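Local coordinates for extracellular invertase (PDB 5XH8), which probably hydrolyses sucrose and related beta-fructofuranosides, and has high transfructosylation activity, passing fructosyl units on to build fructooligosaccharides such as 1-kestose, at residues H263-T268 against E410-G415; L389-E392 against Q398-S401. One frame throughout, in Å; residues are numbered along the deposited sequence.

Contact 1. Residues H263-T268 against E410-G415; sequences HGQIFT and ELQTLG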
loop_
_atom_site.group_PDB
_atom_site.type_symbol
_atom_site.label_atom_id
_atom_site.label_comp_id
_atom_site.label_asym_id
_atom_site.label_seq_id
_atom_site.Cartn_x
_atom_site.Cartn_y
_atom_site.Cartn_z
ATOM N N HIS A 263 0.365 3.891 -35.400
ATOM C CA HIS A 263 1.170 2.874 -36.098
ATOM C C HIS A 263 2.551 3.371 -36.465
ATOM O O HIS A 263 3.256 2.697 -37.207
ATOM C CB HIS A 263 0.437 2.407 -37.370
ATOM C CG HIS A 263 -0.862 1.720 -37.090
ATOM N ND1 HIS A 263 -0.927 0.426 -36.615
ATOM C CD2 HIS A 263 -2.139 2.145 -37.209
ATOM C CE1 HIS A 263 -2.196 0.091 -36.438
ATOM N NE2 HIS A 263 -2.948 1.118 -36.793
ATOM N N GLY A 264 2.956 4.537 -35.957
ATOM C CA GLY A 264 4.216 5.133 -36.340
ATOM C C GLY A 264 5.372 4.564 -35.568
ATOM O O GLY A 264 5.210 3.674 -34.745
ATOM N N GLN A 265 6.546 5.113 -35.844
ATOM C CA GLN A 265 7.770 4.868 -35.077
ATOM C C GLN A 265 7.647 5.295 -33.619
ATOM O O GLN A 265 7.149 6.370 -33.355
ATOM C CB GLN A 265 8.910 5.692 -35.650
ATOM C CG GLN A 265 10.019 4.892 -36.252
ATOM C CD GLN A 265 10.968 5.823 -36.938
ATOM O OE1 GLN A 265 11.977 6.243 -36.376
ATOM N NE2 GLN A 265 10.584 6.243 -38.115
ATOM N N ILE A 266 8.218 4.499 -32.721
ATOM C CA ILE A 266 8.034 4.673 -31.278
ATOM C C ILE A 266 9.204 5.466 -30.669
ATOM O O ILE A 266 10.387 5.166 -30.892
ATOM C CB ILE A 266 7.833 3.311 -30.583
ATOM C CG1 ILE A 266 6.473 2.733 -30.978
ATOM C CG2 ILE A 266 7.905 3.437 -29.057
ATOM C CD1 ILE A 266 6.304 1.254 -30.656
ATOM N N PHE A 267 8.845 6.480 -29.901
ATOM C CA PHE A 267 9.805 7.355 -29.218
ATOM C C PHE A 267 9.447 7.433 -27.733
ATOM O O PHE A 267 8.283 7.231 -27.361
ATOM C CB PHE A 267 9.712 8.768 -29.780
ATOM C CG PHE A 267 10.276 8.938 -31.170
ATOM C CD1 PHE A 267 9.516 8.611 -32.296
ATOM C CD2 PHE A 267 11.535 9.501 -31.356
ATOM C CE1 PHE A 267 10.022 8.813 -33.584
ATOM C CE2 PHE A 267 12.048 9.700 -32.640
ATOM C CZ PHE A 267 11.292 9.350 -33.751
ATOM N N THR A 268 10.436 7.753 -26.906
ATOM C CA THR A 268 10.191 8.110 -25.508
ATOM C C THR A 268 10.951 9.398 -25.192
ATOM O O THR A 268 12.018 9.642 -25.784
ATOM C CB THR A 268 10.598 6.972 -24.540
ATOM O OG1 THR A 268 10.340 7.351 -23.172
ATOM C CG2 THR A 268 12.076 6.589 -24.707
ATOM N N GLU A 410 19.434 10.109 -47.233
ATOM C CA GLU A 410 18.349 10.726 -46.472
ATOM C C GLU A 410 18.535 10.384 -44.986
ATOM O O GLU A 410 18.673 9.206 -44.616
ATOM C CB GLU A 410 16.992 10.232 -46.939
ATOM C CG GLU A 410 15.852 11.050 -46.360
ATOM C CD GLU A 410 14.503 10.646 -46.890
ATOM O OE1 GLU A 410 14.290 9.438 -47.111
ATOM O OE2 GLU A 410 13.649 11.535 -47.083
ATOM N N LEU A 411 18.549 11.414 -44.143
ATOM C CA LEU A 411 18.650 11.223 -42.701
ATOM C C LEU A 411 17.289 11.355 -42.053
ATOM O O LEU A 411 16.385 12.022 -42.588
ATOM C CB LEU A 411 19.610 12.225 -42.078
ATOM C CG LEU A 411 21.085 12.154 -42.480
ATOM C CD1 LEU A 411 21.879 13.146 -41.646
ATOM C CD2 LEU A 411 21.648 10.739 -42.332
ATOM N N GLN A 412 17.157 10.701 -40.901
ATOM C CA GLN A 412 15.948 10.747 -40.082
ATOM C C GLN A 412 16.330 11.156 -38.659
ATOM O O GLN A 412 17.352 10.716 -38.132
ATOM C CB GLN A 412 15.293 9.374 -40.070
ATOM C CG GLN A 412 13.883 9.332 -39.514
ATOM C CD GLN A 412 13.457 7.923 -39.133
ATOM O OE1 GLN A 412 14.071 7.275 -38.290
ATOM N NE2 GLN A 412 12.409 7.451 -39.756
ATOM N N THR A 413 15.493 11.994 -38.047
ATOM C CA THR A 413 15.698 12.442 -36.670
ATOM C C THR A 413 14.368 12.913 -36.082
ATOM O O THR A 413 13.321 12.916 -36.763
ATOM C CB THR A 413 16.745 13.570 -36.608
ATOM O OG1 THR A 413 17.158 13.785 -35.259
ATOM C CG2 THR A 413 16.209 14.863 -37.157
ATOM N N LEU A 414 14.400 13.320 -34.817
ATOM C CA LEU A 414 13.195 13.868 -34.184
ATOM C C LEU A 414 13.056 15.353 -34.544
ATOM O O LEU A 414 13.965 16.157 -34.302
ATOM C CB LEU A 414 13.224 13.694 -32.658
ATOM C CG LEU A 414 11.969 14.217 -31.941
ATOM C CD1 LEU A 414 10.772 13.326 -32.236
ATOM C CD2 LEU A 414 12.193 14.357 -30.442
ATOM N N GLY A 415 11.911 15.685 -35.116
ATOM C CA GLY A 415 11.535 17.065 -35.394
ATOM C C GLY A 415 10.954 17.709 -34.141
ATOM O O GLY A 415 10.054 17.135 -33.508
#
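Across the two segments the nearest CA atoms are those of Phe267 and Leu414, 8.9 Å apart, so side chains, not backbones, make the contact. Strand residues 265-268 run in roughly the same sense as 410-415, but splayed, and the two belong to different blades of the GH32 five-bladed beta-propeller, so this is an interface between sheets rather than a pairing within one. The 263-268 side is held in its own sheet by backbone hydrogen bonds, Gln265 with Leu255 and Phe267 with Phe253 on strand 250-255, Ile266 with Gly294 on strand 286-298. Strand 408-418, in turn, is paired with strands 366-385 and 398-403.

Gln265, partly exposed, and Gln412, buried, reach for each other from opposite directions, both chains extended beyond CG. Their amide ends approach to within 2.7 Å (Gln265 NE2 to Gln412 NE2), planes 30° apart, though which way round each amide lies is doubtful.

Deeper in, the contact is wholly apolar. Phe267 points toward strand 408-418, and its side chain also touches Phe253, Leu255 and Val378. Leu414 has CG anti to the backbone N (chi1 -179°), which brings the end of the side chain nearer to Phe267, while Trp291 and Leu255 pack against it as well. The two side chains slide past each other in opposite senses, leaving one methyl over the ring face in a CH-pi contact: Leu414 CD1 sits 4.2 Å from the Phe267 centroid, 24° off the normal, displaced toward the rim and closest to CE2 at 3.9 Å.

Contact 2. Residues L389-E392 against Q398-S401; sequences LARE and QVVS
Arg391 lays its guanidinium across the two methyls of Val399, the side chains crossing at about a right angle. Val399 CG1 and CG2 both come within 3.9 Å of Arg391 NH1, and CG2 lies over one face of the planar group, offset toward its rim. This is van der Waals packing of an isopropyl group against a flat cation, whose NE and NH2 have hydrogen-bond partners beyond the two segments. The first bond of Arg391 heads away from the strand; a bend at chi2 (-81°), followed by an extended run, brings the end of the chain back over Val399. Ala390 O approaches Val399 CG2 at 4.2 Å.

The next shell fixes these groups. Asp386 forms a salt bridge with Arg391 NH2, which should hold the guanidinium in place on this exposed surface. Trp397 NE1 donates to Ala390 O, and Asn387 OD1 accepts from Ala390 N, so the backbone N and O of Ala390 each have a side-chain partner. Glu392, where the chain leaves helical geometry, is gripped by a salt bridge to Arg525 and a hydrogen bond from Trp239. Val399 also rests on Leu411, while Gln398 and Val400 bond through their backbones to Gln412 and Glu410. The whole is a tight helix-to-strand connection, its one-turn helix 388-391 packed beside the antiparallel hairpin of strands 398-403 and 408-418, which belongs to the propeller.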
loop_
_atom_site.group_PDB
_atom_site.type_symbol
_atom_site.label_atom_id
_atom_site.label_comp_id
_atom_site.label_asym_id
_atom_site.label_seq_id
_atom_site.Cartn_x
_atom_site.Cartn_y
_atom_site.Cartn_z
ATOM N N LEU A 389 30.518 12.537 -41.446
ATOM C CA LEU A 389 29.602 13.373 -40.662
ATOM C C LEU A 389 28.203 12.774 -40.633
ATOM O O LEU A 389 27.597 12.669 -39.564
ATOM C CB LEU A 389 29.529 14.795 -41.215
ATOM C CG LEU A 389 30.815 15.623 -41.196
ATOM C CD1 LEU A 389 30.550 16.944 -41.895
ATOM C CD2 LEU A 389 31.341 15.856 -39.794
ATOM N N ALA A 390 27.710 12.376 -41.802
ATOM C CA ALA A 390 26.378 11.792 -41.920
ATOM C C ALA A 390 26.269 10.382 -41.331
ATOM O O ALA A 390 25.202 10.003 -40.856
ATOM C CB ALA A 390 25.930 11.783 -43.372
ATOM N N ARG A 391 27.367 9.625 -41.368
ATOM C CA ARG A 391 27.374 8.193 -41.014
ATOM C C ARG A 391 27.756 7.907 -39.564
ATOM O O ARG A 391 27.731 6.752 -39.160
ATOM C CB ARG A 391 28.341 7.409 -41.942
ATOM C CG ARG A 391 27.868 7.255 -43.375
ATOM C CD ARG A 391 26.871 6.119 -43.527
ATOM N NE ARG A 391 26.313 6.091 -44.877
ATOM C CZ ARG A 391 25.411 5.213 -45.307
ATOM N NH1 ARG A 391 24.932 4.280 -44.493
ATOM N NH2 ARG A 391 24.967 5.272 -46.559
ATOM N N GLU A 392 28.112 8.925 -38.784
ATOM C CA GLU A 392 28.538 8.706 -37.406
ATOM C C GLU A 392 27.413 7.989 -36.659
ATOM O O GLU A 392 26.238 8.286 -36.881
ATOM C CB GLU A 392 28.865 10.039 -36.740
ATOM C CG GLU A 392 29.411 9.930 -35.330
ATOM C CD GLU A 392 29.962 11.245 -34.824
ATOM O OE1 GLU A 392 29.979 11.448 -33.595
ATOM O OE2 GLU A 392 30.377 12.093 -35.641
ATOM N N GLN A 398 19.686 8.859 -38.048
ATOM C CA GLN A 398 20.074 7.651 -38.784
ATOM C C GLN A 398 19.759 7.738 -40.280
ATOM O O GLN A 398 18.806 8.426 -40.716
ATOM C CB GLN A 398 19.407 6.416 -38.189
ATOM C CG GLN A 398 17.896 6.418 -38.297
ATOM C CD GLN A 398 17.242 5.384 -37.410
ATOM O OE1 GLN A 398 17.894 4.463 -36.920
ATOM N NE2 GLN A 398 15.937 5.527 -37.207
ATOM N N VAL A 399 20.562 7.000 -41.046
ATOM C CA VAL A 399 20.408 6.923 -42.492
ATOM C C VAL A 399 19.208 6.039 -42.776
ATOM O O VAL A 399 19.165 4.927 -42.300
ATOM C CB VAL A 399 21.680 6.322 -43.147
ATOM C CG1 VAL A 399 21.460 6.052 -44.636
ATOM C CG2 VAL A 399 22.894 7.235 -42.922
ATOM N N VAL A 400 18.231 6.539 -43.519
ATOM C CA VAL A 400 17.062 5.727 -43.931
ATOM C C VAL A 400 16.971 5.428 -45.448
ATOM O O VAL A 400 16.096 4.661 -45.868
ATOM C CB VAL A 400 15.724 6.348 -43.478
ATOM C CG1 VAL A 400 15.705 6.504 -41.959
ATOM C CG2 VAL A 400 15.434 7.667 -44.187
ATOM N N SER A 401 17.820 6.068 -46.255
ATOM C CA SER A 401 18.027 5.683 -47.665
ATOM C C SER A 401 19.316 6.303 -48.184
ATOM O O SER A 401 19.902 7.182 -47.534
ATOM C CB SER A 401 16.863 6.107 -48.549
ATOM O OG SER A 401 16.722 7.503 -48.533
#

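In the fold
From the N terminus, the chain reaches 263-268 in one propeller blade, completes that sheet through strands 286-298 and 302-311, and enters the next with 318-326. After the long strand 366-385 comes the short helix, where contact 2 closes a loop of only five residues between 389-392 and 398-401. The chain then turns back as strand 408-418, and contact 1 closes the far larger loop of 141 residues, which contains contact 2 entirely. Contact 1 thus joins two blades, while contact 2 joins a short helix to a strand. They meet directly in the hairpin, where Gln412 CB packs on Val400 CG1 at 3.5 Å.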